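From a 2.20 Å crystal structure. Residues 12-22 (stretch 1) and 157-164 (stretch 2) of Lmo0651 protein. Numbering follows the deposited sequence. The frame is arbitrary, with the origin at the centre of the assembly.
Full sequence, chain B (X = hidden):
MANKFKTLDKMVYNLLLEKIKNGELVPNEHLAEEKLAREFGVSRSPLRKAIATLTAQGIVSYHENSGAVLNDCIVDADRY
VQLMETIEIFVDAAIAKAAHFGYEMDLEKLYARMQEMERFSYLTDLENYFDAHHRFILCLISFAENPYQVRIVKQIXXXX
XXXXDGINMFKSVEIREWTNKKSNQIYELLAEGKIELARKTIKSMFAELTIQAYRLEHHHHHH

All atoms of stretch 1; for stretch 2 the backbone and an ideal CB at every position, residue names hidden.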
# COMPACT_ATOMS: atom_id res chain seq x y z
N VAL B 12 8.30 -21.36 -9.80
CA VAL B 12 9.42 -20.99 -8.94
C VAL B 12 8.94 -20.02 -7.87
O VAL B 12 9.15 -20.24 -6.67
CB VAL B 12 10.56 -20.38 -9.78
CG1 VAL B 12 11.53 -19.63 -8.88
CG2 VAL B 12 11.27 -21.46 -10.55
N TYR B 13 8.22 -18.98 -8.30
CA TYR B 13 7.60 -18.05 -7.36
C TYR B 13 6.88 -18.81 -6.27
O TYR B 13 7.25 -18.74 -5.08
CB TYR B 13 6.65 -17.12 -8.11
CG TYR B 13 5.83 -16.21 -7.22
CD1 TYR B 13 6.32 -14.97 -6.84
CD2 TYR B 13 4.57 -16.58 -6.77
CE1 TYR B 13 5.58 -14.13 -6.03
CE2 TYR B 13 3.82 -15.75 -5.95
CZ TYR B 13 4.34 -14.52 -5.59
OH TYR B 13 3.61 -13.68 -4.78
N ASN B 14 5.89 -19.62 -6.66
CA ASN B 14 5.12 -20.37 -5.69
C ASN B 14 6.03 -21.20 -4.79
O ASN B 14 5.91 -21.17 -3.57
CB ASN B 14 4.10 -21.26 -6.40
CG ASN B 14 2.86 -20.50 -6.81
OD1 ASN B 14 2.81 -19.89 -7.88
ND2 ASN B 14 1.85 -20.51 -5.95
N LEU B 15 6.99 -21.90 -5.40
CA LEU B 15 7.94 -22.69 -4.63
C LEU B 15 8.59 -21.83 -3.55
O LEU B 15 8.50 -22.13 -2.36
CB LEU B 15 8.99 -23.30 -5.56
CG LEU B 15 8.57 -24.60 -6.24
CD1 LEU B 15 9.70 -25.17 -7.08
CD2 LEU B 15 8.09 -25.63 -5.21
N LEU B 16 9.19 -20.71 -3.97
CA LEU B 16 9.82 -19.82 -3.01
C LEU B 16 8.81 -19.37 -1.96
O LEU B 16 9.10 -19.39 -0.76
CB LEU B 16 10.42 -18.62 -3.73
CG LEU B 16 11.45 -17.82 -2.93
CD1 LEU B 16 12.59 -18.73 -2.50
CD2 LEU B 16 11.98 -16.65 -3.75
N LEU B 17 7.59 -19.04 -2.40
CA LEU B 17 6.58 -18.56 -1.46
C LEU B 17 6.29 -19.61 -0.41
O LEU B 17 6.11 -19.29 0.78
CB LEU B 17 5.31 -18.18 -2.20
CG LEU B 17 4.14 -17.79 -1.29
CD1 LEU B 17 4.51 -16.57 -0.46
CD2 LEU B 17 2.88 -17.51 -2.10
N GLU B 18 6.28 -20.89 -0.80
CA GLU B 18 5.96 -21.91 0.18
C GLU B 18 7.10 -22.07 1.17
O GLU B 18 6.86 -22.30 2.36
CB GLU B 18 5.65 -23.23 -0.54
CG GLU B 18 4.57 -23.08 -1.60
CD GLU B 18 3.20 -22.71 -1.05
OE1 GLU B 18 2.50 -21.91 -1.71
OE2 GLU B 18 2.87 -23.13 0.07
N LYS B 19 8.34 -21.85 0.71
CA LYS B 19 9.48 -21.82 1.62
C LYS B 19 9.34 -20.70 2.64
O LYS B 19 9.88 -20.79 3.74
CB LYS B 19 10.78 -21.67 0.83
CG LYS B 19 11.33 -22.97 0.28
CD LYS B 19 12.83 -22.87 0.08
CE LYS B 19 13.47 -24.24 -0.01
NZ LYS B 19 14.95 -24.17 0.20
N ILE B 20 8.61 -19.64 2.29
CA ILE B 20 8.38 -18.58 3.25
C ILE B 20 7.28 -18.96 4.21
O ILE B 20 7.30 -18.56 5.38
CB ILE B 20 8.06 -17.26 2.51
CG1 ILE B 20 9.11 -16.98 1.43
CG2 ILE B 20 7.97 -16.11 3.49
CD1 ILE B 20 10.54 -17.02 1.94
N LYS B 21 6.31 -19.76 3.77
CA LYS B 21 5.15 -20.04 4.60
C LYS B 21 5.38 -21.22 5.54
O LYS B 21 5.05 -21.14 6.72
CB LYS B 21 3.92 -20.27 3.72
CG LYS B 21 3.50 -19.02 2.96
CD LYS B 21 2.27 -19.21 2.10
CE LYS B 21 1.90 -20.66 1.90
NZ LYS B 21 0.65 -20.78 1.10
N ASN B 22 5.95 -22.32 5.03
CA ASN B 22 6.22 -23.47 5.89
C ASN B 22 7.36 -23.22 6.87
O ASN B 22 7.53 -24.01 7.80
CB ASN B 22 6.51 -24.71 5.04
CG ASN B 22 7.77 -24.58 4.21
OD1 ASN B 22 8.46 -23.56 4.24
ND2 ASN B 22 8.07 -25.62 3.44
N UNK B 157 -4.92 -8.21 1.36
CA UNK B 157 -5.65 -9.47 1.28
C UNK B 157 -4.72 -10.61 0.92
O UNK B 157 -4.85 -11.73 1.45
CB UNK B 157 -6.78 -9.37 0.26
N UNK B 158 -3.79 -10.36 0.00
CA UNK B 158 -2.79 -11.37 -0.35
C UNK B 158 -2.01 -11.80 0.88
O UNK B 158 -1.84 -13.00 1.14
CB UNK B 158 -1.83 -10.84 -1.42
N UNK B 159 -1.52 -10.82 1.63
CA UNK B 159 -0.72 -11.13 2.81
C UNK B 159 -1.54 -11.91 3.84
O UNK B 159 -1.05 -12.87 4.44
CB UNK B 159 -0.17 -9.84 3.43
N UNK B 160 -2.80 -11.53 4.04
CA UNK B 160 -3.65 -12.25 4.98
C UNK B 160 -3.86 -13.70 4.54
O UNK B 160 -3.61 -14.64 5.31
CB UNK B 160 -5.00 -11.54 5.12
N UNK B 161 -4.25 -13.89 3.28
CA UNK B 161 -4.51 -15.22 2.74
C UNK B 161 -3.28 -16.11 2.90
O UNK B 161 -3.40 -17.30 3.22
CB UNK B 161 -4.92 -15.13 1.27
N UNK B 162 -2.10 -15.55 2.66
CA UNK B 162 -0.92 -16.41 2.62
C UNK B 162 -0.18 -16.53 3.95
O UNK B 162 0.59 -17.48 4.11
CB UNK B 162 0.05 -15.89 1.56
N UNK B 163 -0.42 -15.63 4.91
CA UNK B 163 0.38 -15.66 6.13
C UNK B 163 -0.45 -15.57 7.42
O UNK B 163 0.14 -15.37 8.49
CB UNK B 163 1.39 -14.51 6.10
N UNK B 164 -1.77 -15.73 7.35
CA UNK B 164 -2.58 -15.75 8.56
C UNK B 164 -3.47 -16.99 8.53
O UNK B 164 -3.67 -17.61 7.49
CB UNK B 164 -3.42 -14.48 8.69

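Stretch 1 is part of a helix and presents Tyr-13, Leu-17, Ile-20 and Lys-21 to a second helix, which begins before position 157. The two axes approach to 11.3 Å at a crossing angle of -65°, and the contact is made through side chains that reach across.

Position 157 has helical angles (-63/-40), and its ideal CB has nothing of stretch 1 within reach. Stretch 1 therefore sets no preference beyond a residue tolerated in a helix. The deposited residue is Phe-157, whose side chain makes no contact with stretch 1.

At position 158 the CA-to-CB bond points sideways and no atom of stretch 1 lies within 5.5 Å of the ideal CB. Tyr-13 and Leu-17 nevertheless border the space ahead; a short side chain would not reach them, whereas Leu, Met, Phe or Tyr could. The residue is Phe-158, with chi1 in t; the end of the ring comes nearer to stretch 1. Phe-158 CZ comes 3.3 Å from Tyr-13 OH, near the plane of the tyrosine ring at its edge, and 4.3 Å from Leu-17 CD2. The tyrosine hydroxyl is hydrogen-bonded elsewhere in the structure; against the phenylalanine it only packs.

Positions 159, 160 and 161 continue the helix with their CB atoms out of reach of stretch 1, and many residues would serve. They are Gln-159, Met-160 and Val-161, none touching stretch 1; Gln-159 O accepts a hydrogen bond from the N of position 163, and Met-160 O a weak one.

Position 162 faces stretch 1 directly. Its CB points toward it, with the ideal CB of position 162 lying 4.0 Å from Lys-21 CD and 4.9 Å from Leu-17 CD2. A methyl group and an aliphatic chain ending in an amine invite a medium-sized side chain: Leu or Met for the apolar part, Gln or Glu for the amine, or His for a flat ring with polar atoms. The residue is His-162. Leu-17 CD2 sits over one face of the imidazole, 3.9 Å from the centroid of the His-162 ring in a CH-pi contact, while Lys-21 NZ lies at the ring edge, 3.7 Å from His-162 ND1 without a hydrogen bond. The lysine amine instead forms a salt bridge with Glu-18, and its chain crosses close to the backbone, with Lys-21 CD 3.1 Å from His-162 O.

Position 163 has backbone angles of -132/12. Its CB points sideways, yet the CA of position 163 is 6.7 Å from the CA of Lys-21, and Leu-17 and Ile-20 offer an apolar surface beyond. A long apolar or aromatic residue would suit. Phe-163, with chi1 in m, brings its ring to this surface: Phe-163 CZ is 3.8 Å from Leu-17 CD1, and Phe-163 CE2 is 3.8 Å from Ile-20 CG2 and 3.7 Å from Lys-21 CG.

Position 164 is extended (-129/163) and out of reach of stretch 1, where a small polar residue is one of many possibilities. Ser-164 donates a hydrogen bond from Ser-164 OG to Met-160 O at 2.8 Å.

Stretch 2 157-164: FFQMVHFS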
# COMPACT_ATOMS: atom_id res chain seq x y z
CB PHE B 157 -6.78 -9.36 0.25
CG PHE B 157 -7.98 -8.61 0.74
CD1 PHE B 157 -8.37 -8.67 2.06
CD2 PHE B 157 -8.75 -7.86 -0.14
CE1 PHE B 157 -9.48 -7.98 2.52
CE2 PHE B 157 -9.87 -7.17 0.30
CZ PHE B 157 -10.24 -7.24 1.63
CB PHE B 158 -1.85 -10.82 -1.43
CG PHE B 158 -0.76 -11.77 -1.81
CD1 PHE B 158 0.47 -11.74 -1.18
CD2 PHE B 158 -0.97 -12.70 -2.82
CE1 PHE B 158 1.47 -12.62 -1.53
CE2 PHE B 158 0.03 -13.58 -3.19
CZ PHE B 158 1.25 -13.54 -2.54
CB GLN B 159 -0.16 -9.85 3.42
CG GLN B 159 0.93 -9.19 2.58
CD GLN B 159 2.25 -9.05 3.32
OE1 GLN B 159 2.49 -9.74 4.32
NE2 GLN B 159 3.11 -8.16 2.85
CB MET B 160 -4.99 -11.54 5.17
CG MET B 160 -4.94 -10.49 6.25
SD MET B 160 -6.56 -9.80 6.61
CE MET B 160 -7.02 -9.26 4.99
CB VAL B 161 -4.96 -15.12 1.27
CG1 VAL B 161 -4.72 -16.43 0.54
CG2 VAL B 161 -6.42 -14.71 1.18
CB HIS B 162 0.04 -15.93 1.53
CG HIS B 162 -0.42 -16.27 0.15
ND1 HIS B 162 -0.32 -17.53 -0.38
CD2 HIS B 162 -1.01 -15.50 -0.80
CE1 HIS B 162 -0.81 -17.53 -1.61
NE2 HIS B 162 -1.23 -16.31 -1.89
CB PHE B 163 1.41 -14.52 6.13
CG PHE B 163 2.35 -14.56 4.96
CD1 PHE B 163 2.21 -13.66 3.92
CD2 PHE B 163 3.38 -15.48 4.92
CE1 PHE B 163 3.08 -13.69 2.84
CE2 PHE B 163 4.26 -15.51 3.84
CZ PHE B 163 4.10 -14.61 2.80
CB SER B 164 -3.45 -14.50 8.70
OG SER B 164 -4.61 -14.60 7.90
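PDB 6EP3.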